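Local atomic coordinates of N6 adenine specific DNA methylase (Encephalitozoon cuniculi, PDB entry 3Q87), a protein that probably transfers methyl groups from bound S-adenosylmethionine to a protein, as the catalytic subunit of the Mtq2-Trm112 complex that methylates translation termination factor eRF1. Residues M1-P6 / T32-I37; T10-D15 / R149-E154. One frame throughout, in Å; residues are numbered along the deposited sequence.

Interaction 1: residues M1-P6 / T32-I37. With SAM (S-adenosylmethionine), chain D.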
ATOM      1  N   MET B   1      10.655  -4.295  21.512  1.00 34.89           N
ATOM      2  CA  MET B   1       9.799  -5.170  20.720  1.00 37.90           C
ATOM      3  C   MET B   1      10.333  -5.209  19.293  1.00 27.76           C
ATOM      4  O   MET B   1      10.823  -4.202  18.780  1.00 32.22           O
ATOM      5  CB  MET B   1       8.366  -4.636  20.721  1.00 35.79           C
ATOM      6  CG  MET B   1       8.280  -3.249  20.080  1.00 45.98           C
ATOM      7  SD  MET B   1       6.732  -2.358  20.317  1.00 55.44           S
ATOM      8  CE  MET B   1       7.397  -0.723  20.635  1.00 62.86           C
ATOM      9  N   ASP B   2      10.233  -6.363  18.649  1.00 21.13           N
ATOM     10  CA  ASP B   2      10.727  -6.509  17.285  1.00 20.78           C
ATOM     11  C   ASP B   2       9.759  -5.858  16.301  1.00 23.21           C
ATOM     12  O   ASP B   2      10.164  -5.372  15.248  1.00 18.35           O
ATOM     13  CB  ASP B   2      10.918  -7.986  16.944  1.00 29.87           C
ATOM     14  CG  ASP B   2      12.160  -8.586  17.598  1.00 51.25           C
ATOM     15  OD1 ASP B   2      12.085  -9.737  18.086  1.00 55.53           O
ATOM     16  OD2 ASP B   2      13.211  -7.909  17.624  1.00 54.62           O
ATOM     17  N   TRP B   3       8.474  -5.864  16.643  1.00 19.29           N
ATOM     18  CA  TRP B   3       7.462  -5.208  15.821  1.00 18.85           C
ATOM     19  C   TRP B   3       6.262  -4.857  16.690  1.00 17.83           C
ATOM     20  O   TRP B   3       6.110  -5.378  17.785  1.00 18.83           O
ATOM     21  CB  TRP B   3       7.056  -6.082  14.628  1.00 15.42           C
ATOM     22  CG  TRP B   3       6.407  -7.408  15.019  1.00 18.52           C
ATOM     23  CD1 TRP B   3       5.164  -7.586  15.556  1.00 14.92           C
ATOM     24  CD2 TRP B   3       6.971  -8.720  14.874  1.00 16.71           C
ATOM     25  NE1 TRP B   3       4.920  -8.925  15.759  1.00 18.60           N
ATOM     26  CE2 TRP B   3       6.015  -9.640  15.351  1.00 21.85           C
ATOM     27  CE3 TRP B   3       8.185  -9.204  14.385  1.00 19.23           C
ATOM     28  CZ2 TRP B   3       6.245 -11.014  15.364  1.00 21.35           C
ATOM     29  CZ3 TRP B   3       8.409 -10.566  14.392  1.00 17.66           C
ATOM     30  CH2 TRP B   3       7.445 -11.457  14.876  1.00 20.76           C
ATOM     31  N   TYR B   4       5.417  -3.965  16.207  1.00 13.69           N
ATOM     32  CA  TYR B   4       4.255  -3.544  16.976  1.00 19.23           C
ATOM     33  C   TYR B   4       3.180  -4.625  16.943  1.00 17.09           C
ATOM     34  O   TYR B   4       2.775  -5.065  15.870  1.00 18.61           O
ATOM     35  CB  TYR B   4       3.695  -2.237  16.411  1.00 23.11           C
ATOM     36  CG  TYR B   4       2.729  -1.552  17.347  1.00 20.71           C
ATOM     37  CD1 TYR B   4       3.197  -0.686  18.335  1.00 22.43           C
ATOM     38  CD2 TYR B   4       1.365  -1.766  17.252  1.00 18.94           C
ATOM     39  CE1 TYR B   4       2.334  -0.054  19.198  1.00 24.68           C
ATOM     40  CE2 TYR B   4       0.480  -1.132  18.123  1.00 28.19           C
ATOM     41  CZ  TYR B   4       0.977  -0.274  19.097  1.00 25.14           C
ATOM     42  OH  TYR B   4       0.124   0.377  19.971  1.00 31.61           O
ATOM     43  N   GLU B   5       2.710  -5.041  18.113  1.00 16.44           N
ATOM     44  CA  GLU B   5       1.744  -6.129  18.194  1.00 23.24           C
ATOM     45  C   GLU B   5       0.336  -5.563  18.373  1.00 17.09           C
ATOM     46  O   GLU B   5       0.183  -4.467  18.894  1.00 18.65           O
ATOM     47  CB  GLU B   5       2.108  -7.043  19.365  1.00 23.28           C
ATOM     48  CG  GLU B   5       3.451  -7.714  19.204  1.00 21.26           C
ATOM     49  CD  GLU B   5       3.975  -8.311  20.507  1.00 30.72           C
ATOM     50  OE1 GLU B   5       3.190  -8.444  21.476  1.00 30.32           O
ATOM     51  OE2 GLU B   5       5.180  -8.646  20.556  1.00 41.51           O
ATOM     52  N   PRO B   6      -0.695  -6.306  17.929  1.00 21.78           N
ATOM     53  CA  PRO B   6      -2.074  -5.812  18.037  1.00 25.22           C
ATOM     54  C   PRO B   6      -2.441  -5.454  19.481  1.00 25.23           C
ATOM     55  O   PRO B   6      -2.207  -6.268  20.364  1.00 19.62           O
ATOM     56  CB  PRO B   6      -2.908  -7.003  17.563  1.00 29.59           C
ATOM     57  CG  PRO B   6      -1.974  -7.773  16.660  1.00 26.19           C
ATOM     58  CD  PRO B   6      -0.627  -7.632  17.283  1.00 21.90           C
ATOM     59  N   THR B  32       1.463  -1.577   8.369  1.00 15.31           N
ATOM     60  CA  THR B  32       0.703  -2.801   8.516  1.00 15.37           C
ATOM     61  C   THR B  32       1.220  -3.650   9.655  1.00 15.91           C
ATOM     62  O   THR B  32       0.479  -4.462  10.200  1.00 13.95           O
ATOM     63  CB  THR B  32       0.744  -3.649   7.219  1.00 13.20           C
ATOM     64  OG1 THR B  32      -0.024  -4.836   7.399  1.00 17.27           O
ATOM     65  CG2 THR B  32       2.167  -4.021   6.861  1.00 10.56           C
ATOM     66  N   SER B  33       2.491  -3.465  10.005  1.00 12.06           N
ATOM     67  CA  SER B  33       3.154  -4.345  10.974  1.00 13.47           C
ATOM     68  C   SER B  33       3.020  -5.820  10.547  1.00 17.64           C
ATOM     69  O   SER B  33       3.453  -6.173   9.446  1.00 15.20           O
ATOM     70  CB  SER B  33       2.636  -4.108  12.386  1.00 12.29           C
ATOM     71  OG  SER B  33       3.452  -4.778  13.339  1.00 12.11           O
ATOM     72  N   THR B  34       2.426  -6.677  11.378  1.00 14.84           N
ATOM     73  CA  THR B  34       2.217  -8.082  10.971  1.00 15.70           C
ATOM     74  C   THR B  34       0.841  -8.384  10.333  1.00 17.85           C
ATOM     75  O   THR B  34       0.497  -9.551  10.087  1.00 15.15           O
ATOM     76  CB  THR B  34       2.504  -9.104  12.130  1.00 16.33           C
ATOM     77  OG1 THR B  34       1.711  -8.777  13.274  1.00 15.88           O
ATOM     78  CG2 THR B  34       3.981  -9.096  12.520  1.00 15.77           C
ATOM     79  N   GLY B  35       0.060  -7.338  10.076  1.00 17.95           N
ATOM     80  CA  GLY B  35      -1.077  -7.450   9.170  1.00 16.34           C
ATOM     81  C   GLY B  35      -2.425  -7.808   9.762  1.00 16.90           C
ATOM     82  O   GLY B  35      -3.303  -8.287   9.047  1.00 18.24           O
ATOM     83  N   VAL B  36      -2.608  -7.568  11.057  1.00 14.07           N
ATOM     84  CA  VAL B  36      -3.906  -7.825  11.678  1.00 18.62           C
ATOM     85  C   VAL B  36      -5.027  -7.048  10.974  1.00 19.34           C
ATOM     86  O   VAL B  36      -6.102  -7.579  10.736  1.00 17.32           O
ATOM     87  CB  VAL B  36      -3.885  -7.560  13.221  1.00 19.88           C
ATOM     88  CG1 VAL B  36      -3.864  -6.047  13.536  1.00 21.87           C
ATOM     89  CG2 VAL B  36      -5.033  -8.261  13.903  1.00 23.42           C
ATOM     90  N   ILE B  37      -4.775  -5.796  10.610  1.00 17.85           N
ATOM     91  CA  ILE B  37      -5.802  -5.026   9.912  1.00 16.75           C
ATOM     92  C   ILE B  37      -5.966  -5.459   8.439  1.00 16.32           C
ATOM     93  O   ILE B  37      -7.094  -5.547   7.919  1.00 16.73           O
ATOM     94  CB  ILE B  37      -5.538  -3.516  10.028  1.00 18.92           C
ATOM     95  CG1 ILE B  37      -5.563  -3.096  11.500  1.00 18.42           C
ATOM     96  CG2 ILE B  37      -6.583  -2.737   9.253  1.00 18.95           C
ATOM     97  CD1 ILE B  37      -5.261  -1.602  11.712  1.00 22.52           C
TER
HETATM   98  N   SAM D 300      -1.169  -1.574  11.939  1.00 24.16           N
HETATM   99  CA  SAM D 300      -0.585  -2.093  13.183  1.00 24.35           C
HETATM  100  C   SAM D 300      -1.670  -2.130  14.269  1.00 31.30           C
HETATM  101  O   SAM D 300      -1.586  -2.875  15.247  1.00 28.36           O
HETATM  102  OXT SAM D 300      -2.665  -1.413  14.194  1.00 27.94           O
HETATM  103  CB  SAM D 300       0.706  -1.364  13.647  1.00 18.18           C
HETATM  104  CG  SAM D 300       0.673   0.092  14.176  1.00 28.11           C
HETATM  105  SD  SAM D 300       2.214   0.775  14.931  1.00 40.34           S
HETATM  106  CE  SAM D 300       1.577   1.922  16.170  1.00 25.44           C
HETATM  107  C5' SAM D 300       2.819   1.938  13.682  1.00 23.67           C
HETATM  108  C4' SAM D 300       3.439   1.157  12.535  1.00 20.12           C
HETATM  109  O4' SAM D 300       3.962   2.060  11.574  1.00 19.48           O
HETATM  110  C3' SAM D 300       4.585   0.260  12.980  1.00 19.64           C
HETATM  111  O3' SAM D 300       4.391  -1.017  12.415  1.00 19.58           O
HETATM  112  C2' SAM D 300       5.824   0.902  12.389  1.00 19.77           C
HETATM  113  O2' SAM D 300       6.820  -0.017  12.005  1.00 18.97           O
HETATM  114  C1' SAM D 300       5.242   1.603  11.184  1.00 15.29           C
HETATM  115  N9  SAM D 300       5.992   2.781  10.774  1.00 16.38           N
HETATM  116  C8  SAM D 300       6.736   3.651  11.538  1.00 17.50           C
HETATM  117  N7  SAM D 300       7.231   4.600  10.712  1.00 16.50           N
HETATM  118  C5  SAM D 300       6.794   4.336   9.443  1.00 22.65           C
HETATM  119  C6  SAM D 300       6.973   4.963   8.223  1.00 14.73           C
HETATM  120  N6  SAM D 300       7.710   6.067   8.152  1.00 17.87           N
HETATM  121  N1  SAM D 300       6.384   4.442   7.083  1.00 17.06           N
HETATM  122  C2  SAM D 300       5.607   3.297   7.140  1.00 16.13           C
HETATM  123  N3  SAM D 300       5.429   2.678   8.362  1.00 16.97           N
HETATM  124  C4  SAM D 300       6.014   3.190   9.476  1.00 16.45           C
HETATM  125  O   HOH W   1       6.012  -3.012  13.459  1.00 16.48           O

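Interaction 2: residues T10-D15 / R149-E154. With SAM (S-adenosylmethionine), chain D.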
ATOM      1  N   THR B  10      -5.264  -0.814  18.092  1.00 19.52           N
ATOM      2  CA  THR B  10      -5.543  -1.416  16.791  1.00 18.75           C
ATOM      3  C   THR B  10      -6.998  -1.896  16.726  1.00 21.37           C
ATOM      4  O   THR B  10      -7.679  -1.678  15.743  1.00 17.37           O
ATOM      5  CB  THR B  10      -4.565  -2.565  16.403  1.00 23.85           C
ATOM      6  OG1 THR B  10      -5.256  -3.817  16.376  1.00 45.33           O
ATOM      7  CG2 THR B  10      -3.392  -2.657  17.342  1.00 13.35           C
ATOM      8  N   TYR B  11      -7.484  -2.525  17.787  1.00 18.24           N
ATOM      9  CA  TYR B  11      -8.854  -3.035  17.753  1.00 28.44           C
ATOM     10  C   TYR B  11      -9.946  -1.955  17.683  1.00 22.36           C
ATOM     11  O   TYR B  11     -11.026  -2.203  17.160  1.00 24.62           O
ATOM     12  CB  TYR B  11      -9.096  -4.024  18.898  1.00 29.61           C
ATOM     13  CG  TYR B  11      -8.264  -5.270  18.728  1.00 28.70           C
ATOM     14  CD1 TYR B  11      -8.385  -6.048  17.582  1.00 40.48           C
ATOM     15  CD2 TYR B  11      -7.345  -5.659  19.688  1.00 33.01           C
ATOM     16  CE1 TYR B  11      -7.626  -7.195  17.406  1.00 37.80           C
ATOM     17  CE2 TYR B  11      -6.572  -6.797  19.515  1.00 32.83           C
ATOM     18  CZ  TYR B  11      -6.723  -7.561  18.375  1.00 36.45           C
ATOM     19  OH  TYR B  11      -5.968  -8.701  18.193  1.00 53.21           O
ATOM     20  N   THR B  12      -9.675  -0.760  18.191  1.00 19.14           N
ATOM     21  CA  THR B  12     -10.646   0.316  18.013  1.00 20.75           C
ATOM     22  C   THR B  12     -10.667   0.803  16.549  1.00 23.09           C
ATOM     23  O   THR B  12     -11.723   1.135  16.017  1.00 24.43           O
ATOM     24  CB  THR B  12     -10.422   1.510  18.982  1.00 23.94           C
ATOM     25  OG1 THR B  12      -9.495   2.433  18.410  1.00 47.63           O
ATOM     26  CG2 THR B  12      -9.893   1.038  20.318  1.00 26.26           C
ATOM     27  N   LEU B  13      -9.508   0.841  15.898  1.00 26.69           N
ATOM     28  CA  LEU B  13      -9.473   1.144  14.469  1.00 23.60           C
ATOM     29  C   LEU B  13     -10.239   0.060  13.707  1.00 23.28           C
ATOM     30  O   LEU B  13     -11.115   0.356  12.895  1.00 20.52           O
ATOM     31  CB  LEU B  13      -8.023   1.299  13.961  1.00 11.68           C
ATOM     32  CG  LEU B  13      -7.792   1.616  12.471  1.00 20.10           C
ATOM     33  CD1 LEU B  13      -8.668   2.759  11.999  1.00 23.20           C
ATOM     34  CD2 LEU B  13      -6.301   1.913  12.157  1.00 15.65           C
ATOM     35  N   MET B  14      -9.943  -1.199  14.006  1.00 18.93           N
ATOM     36  CA  MET B  14     -10.619  -2.301  13.340  1.00 23.82           C
ATOM     37  C   MET B  14     -12.135  -2.258  13.540  1.00 29.61           C
ATOM     38  O   MET B  14     -12.895  -2.501  12.599  1.00 25.94           O
ATOM     39  CB  MET B  14     -10.057  -3.640  13.815  1.00 24.27           C
ATOM     40  CG  MET B  14      -8.609  -3.843  13.394  1.00 29.21           C
ATOM     41  SD  MET B  14      -7.883  -5.421  13.921  1.00 33.68           S
ATOM     42  CE  MET B  14      -8.741  -6.601  12.868  1.00 27.99           C
ATOM     43  N   ASP B  15     -12.572  -1.955  14.761  1.00 23.30           N
ATOM     44  CA  ASP B  15     -14.001  -1.873  15.048  1.00 25.29           C
ATOM     45  C   ASP B  15     -14.659  -0.785  14.206  1.00 23.45           C
ATOM     46  O   ASP B  15     -15.720  -1.006  13.624  1.00 25.01           O
ATOM     47  CB  ASP B  15     -14.268  -1.618  16.539  1.00 34.05           C
ATOM     48  CG  ASP B  15     -14.103  -2.871  17.398  1.00 41.13           C
ATOM     49  OD1 ASP B  15     -13.939  -3.985  16.843  1.00 48.61           O
ATOM     50  OD2 ASP B  15     -14.137  -2.737  18.640  1.00 46.51           O
ATOM     51  N   ARG B 149     -12.500   6.431  22.198  1.00 33.19           N
ATOM     52  CA  ARG B 149     -12.492   5.292  23.101  1.00 37.37           C
ATOM     53  C   ARG B 149     -11.310   5.386  24.049  1.00 36.90           C
ATOM     54  O   ARG B 149     -10.165   5.556  23.624  1.00 38.62           O
ATOM     55  CB  ARG B 149     -12.462   3.981  22.311  1.00 34.18           C
ATOM     56  CG  ARG B 149     -12.631   2.732  23.161  1.00 34.29           C
ATOM     57  CD  ARG B 149     -12.467   1.472  22.338  1.00 34.53           C
ATOM     58  NE  ARG B 149     -13.608   1.233  21.453  1.00 42.61           N
ATOM     59  CZ  ARG B 149     -13.734   0.175  20.651  1.00 39.00           C
ATOM     60  NH1 ARG B 149     -12.786  -0.751  20.604  1.00 38.65           N
ATOM     61  NH2 ARG B 149     -14.812   0.041  19.888  1.00 41.07           N
ATOM     62  N   LYS B 150     -11.598   5.310  25.343  1.00 38.66           N
ATOM     63  CA  LYS B 150     -10.549   5.260  26.354  1.00 32.99           C
ATOM     64  C   LYS B 150     -10.057   3.825  26.434  1.00 35.53           C
ATOM     65  O   LYS B 150     -10.860   2.897  26.505  1.00 36.06           O
ATOM     66  CB  LYS B 150     -11.087   5.701  27.725  1.00 49.70           C
ATOM     67  CG  LYS B 150     -10.067   5.600  28.866  1.00 40.36           C
ATOM     68  CD  LYS B 150      -9.221   6.860  28.972  1.00 44.03           C
ATOM     69  CE  LYS B 150      -7.846   6.582  29.580  1.00 46.07           C
ATOM     70  NZ  LYS B 150      -6.929   7.759  29.432  1.00 49.69           N
ATOM     71  N   ILE B 151      -8.742   3.646  26.408  1.00 38.67           N
ATOM     72  CA  ILE B 151      -8.147   2.321  26.537  1.00 38.44           C
ATOM     73  C   ILE B 151      -7.114   2.411  27.650  1.00 32.68           C
ATOM     74  O   ILE B 151      -6.938   3.479  28.235  1.00 28.77           O
ATOM     75  CB  ILE B 151      -7.475   1.865  25.216  1.00 32.17           C
ATOM     76  CG1 ILE B 151      -6.197   2.665  24.963  1.00 39.29           C
ATOM     77  CG2 ILE B 151      -8.427   2.032  24.040  1.00 28.16           C
ATOM     78  CD1 ILE B 151      -5.476   2.288  23.683  1.00 32.09           C
ATOM     79  N   LEU B 152      -6.441   1.299  27.947  1.00 31.48           N
ATOM     80  CA  LEU B 152      -5.358   1.294  28.935  1.00 36.07           C
ATOM     81  C   LEU B 152      -4.246   2.263  28.558  1.00 43.04           C
ATOM     82  O   LEU B 152      -3.467   1.994  27.642  1.00 47.30           O
ATOM     83  CB  LEU B 152      -4.752  -0.103  29.058  1.00 27.42           C
ATOM     84  CG  LEU B 152      -5.619  -1.135  29.759  1.00 33.85           C
ATOM     85  CD1 LEU B 152      -5.022  -2.505  29.561  1.00 30.20           C
ATOM     86  CD2 LEU B 152      -5.750  -0.790  31.241  1.00 34.81           C
ATOM     87  N   GLY B 153      -4.159   3.386  29.258  1.00 44.80           N
ATOM     88  CA  GLY B 153      -3.076   4.314  29.000  1.00 49.10           C
ATOM     89  C   GLY B 153      -3.509   5.656  28.456  1.00 45.61           C
ATOM     90  O   GLY B 153      -3.041   6.685  28.925  1.00 53.35           O
ATOM     91  N   GLU B 154      -4.392   5.663  27.460  1.00 50.54           N
ATOM     92  CA  GLU B 154      -4.861   6.934  26.902  1.00 49.04           C
ATOM     93  C   GLU B 154      -6.205   6.820  26.204  1.00 32.25           C
ATOM     94  O   GLU B 154      -6.902   5.813  26.321  1.00 34.70           O
ATOM     95  CB  GLU B 154      -3.813   7.548  25.958  1.00 50.88           C
ATOM     96  CG  GLU B 154      -4.026   9.047  25.670  1.00 42.46           C
ATOM     97  CD  GLU B 154      -2.720   9.813  25.531  1.00 41.97           C
ATOM     98  OE1 GLU B 154      -1.666   9.280  25.945  1.00 63.67           O
ATOM     99  OE2 GLU B 154      -2.742  10.952  25.020  1.00 40.66           O
TER
HETATM  100  N   SAM D 300      -1.169  -1.574  11.939  1.00 24.16           N
HETATM  101  CA  SAM D 300      -0.585  -2.093  13.183  1.00 24.35           C
HETATM  102  C   SAM D 300      -1.670  -2.130  14.269  1.00 31.30           C
HETATM  103  O   SAM D 300      -1.586  -2.875  15.247  1.00 28.36           O
HETATM  104  OXT SAM D 300      -2.665  -1.413  14.194  1.00 27.94           O
HETATM  105  CB  SAM D 300       0.706  -1.364  13.647  1.00 18.18           C
HETATM  106  CG  SAM D 300       0.673   0.092  14.176  1.00 28.11           C
HETATM  107  SD  SAM D 300       2.214   0.775  14.931  1.00 40.34           S
HETATM  108  CE  SAM D 300       1.577   1.922  16.170  1.00 25.44           C
HETATM  109  C5' SAM D 300       2.819   1.938  13.682  1.00 23.67           C
HETATM  110  C4' SAM D 300       3.439   1.157  12.535  1.00 20.12           C
HETATM  111  O4' SAM D 300       3.962   2.060  11.574  1.00 19.48           O
HETATM  112  C3' SAM D 300       4.585   0.260  12.980  1.00 19.64           C
HETATM  113  O3' SAM D 300       4.391  -1.017  12.415  1.00 19.58           O
HETATM  114  C2' SAM D 300       5.824   0.902  12.389  1.00 19.77           C
HETATM  115  O2' SAM D 300       6.820  -0.017  12.005  1.00 18.97           O
HETATM  116  C1' SAM D 300       5.242   1.603  11.184  1.00 15.29           C
HETATM  117  N9  SAM D 300       5.992   2.781  10.774  1.00 16.38           N
HETATM  118  C8  SAM D 300       6.736   3.651  11.538  1.00 17.50           C
HETATM  119  N7  SAM D 300       7.231   4.600  10.712  1.00 16.50           N
HETATM  120  C5  SAM D 300       6.794   4.336   9.443  1.00 22.65           C
HETATM  121  C6  SAM D 300       6.973   4.963   8.223  1.00 14.73           C
HETATM  122  N6  SAM D 300       7.710   6.067   8.152  1.00 17.87           N
HETATM  123  N1  SAM D 300       6.384   4.442   7.083  1.00 17.06           N
HETATM  124  C2  SAM D 300       5.607   3.297   7.140  1.00 16.13           C
HETATM  125  N3  SAM D 300       5.429   2.678   8.362  1.00 16.97           N
HETATM  126  C4  SAM D 300       6.014   3.190   9.476  1.00 16.45           C

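Interaction 1: residues M1-P6 / T32-I37
Thr34 meets Trp3 through its methyl group. CG2 lies over one face of the indole, 3.4 Å from the centroid of the five-membered ring of Trp3, a CH-pi contact 13° off the ring normal. Thr34 CG2 is anti to its own carbonyl carbon, which turns the methyl to the indole. Pro6 packs with CG on Val36 CB at 3.9 Å, a purely apolar contact. Beside these two pairs Ser33 supplies the polar link. Its hydroxyl donates to the backbone of the N-terminal segment, with Ser33 OG 2.6 Å from Tyr4 O. The bond lies in the carbonyl plane, on a lone pair. A water bonded to Tyr4 N, Ser33 OG and SAM O3' ties both segments to the ribose. The Tyr4 ring turns from Ser33 to the cofactor: the methyl carbon SAM CE sits 3.5 Å above the ring plane, over its centre. Tyr4 OH is hydrogen-bonded to Asp9 OD2. Residues Thr32 to Gly35 form a type II' turn, and Gly35 is the N-cap of helix 36-41. This is the glycine-containing loop after the first strand of a Rossmann-like methyltransferase, and Tyr4 of the N-terminal segment adds one wall of the S-adenosylmethionine pocket.

Interaction 2: residues T10-D15 / R149-E154
Asp15 and Arg149 form a salt bridge between helix 8-20 and strand 142-150. The guanidinium comes end-on, and both NH1 and NH2 donate to the same oxygen. Arg149 NH1 and Arg149 NH2 each lie 3.1 Å from Asp15 OD2. The two N-H...O angles are similar, both near 149°, so the fork is nearly symmetric. OD2 lies almost in the guanidinium plane, but the carboxylate is turned 59° from that plane. NH2 uses the anti lone pair of OD2, on the side away from OD1. NH1 meets OD2 on its anti side too, but out of the carboxylate plane. Arg19 and Lys147 bring further positive charge close to Arg149 NH2, so the carboxylate probably offsets some of the local repulsion.

The fold is a Rossmann-like methyltransferase with a mixed sheet, in which strand 142-150 is outermost within this chain and pairs with the antiparallel strand 155-162. Helix 8-20 packs on one face of this sheet. Thr12 also touches Val156 and Ile158 of strand 155-162.

Van der Waals contacts lie beside the salt bridge. Thr12 CG2 is 3.3 Å from Arg149 CD, a close approach, and 3.4 Å from Arg149 NH1. The two side chains lie alongside and point opposite ways. The Arg149 chain is extended as far as CD and bends at chi3 (-73°), and Thr12 CA lies over one face of its guanidinium. The methyl of Thr12 also reaches Ile151, with Thr12 CG2 4.1 Å from Ile151 CG2. Thr12 OG1 takes no part in these methyl contacts; it is hydrogen-bonded within the helix to Asp9 O. Past the strand end, Ile151 N bonds to Glu154 O at 2.8 Å in the turn leading to strand 155-162.

How the interactions relate
The segments of interactions 1 and 2 alternate along the chain, and their centres lie 15 Å apart. Helix 8-20 joins them, because its residues 10-15 also pack against both segments of interaction 1. Ile37 CD1 meets Leu13 CD2 at 3.7 Å, and Ile37 CG1 meets Met14 CG at 3.7 Å. Nearer the N-terminus, Pro6 CB lies 3.6 Å from Tyr11 OH. Interaction 1 borders S-adenosylmethionine, along its methionine part and ribose. Segment 10-15 also holds Thr10, a residue of the same pocket, while the contact with 149-154 lies away from the ligand. The Asp15-Arg149 bridge is on another side of the helix. Asp51, Asp69, Leu70 and Asn85 bind the cofactor from elsewhere in the chain.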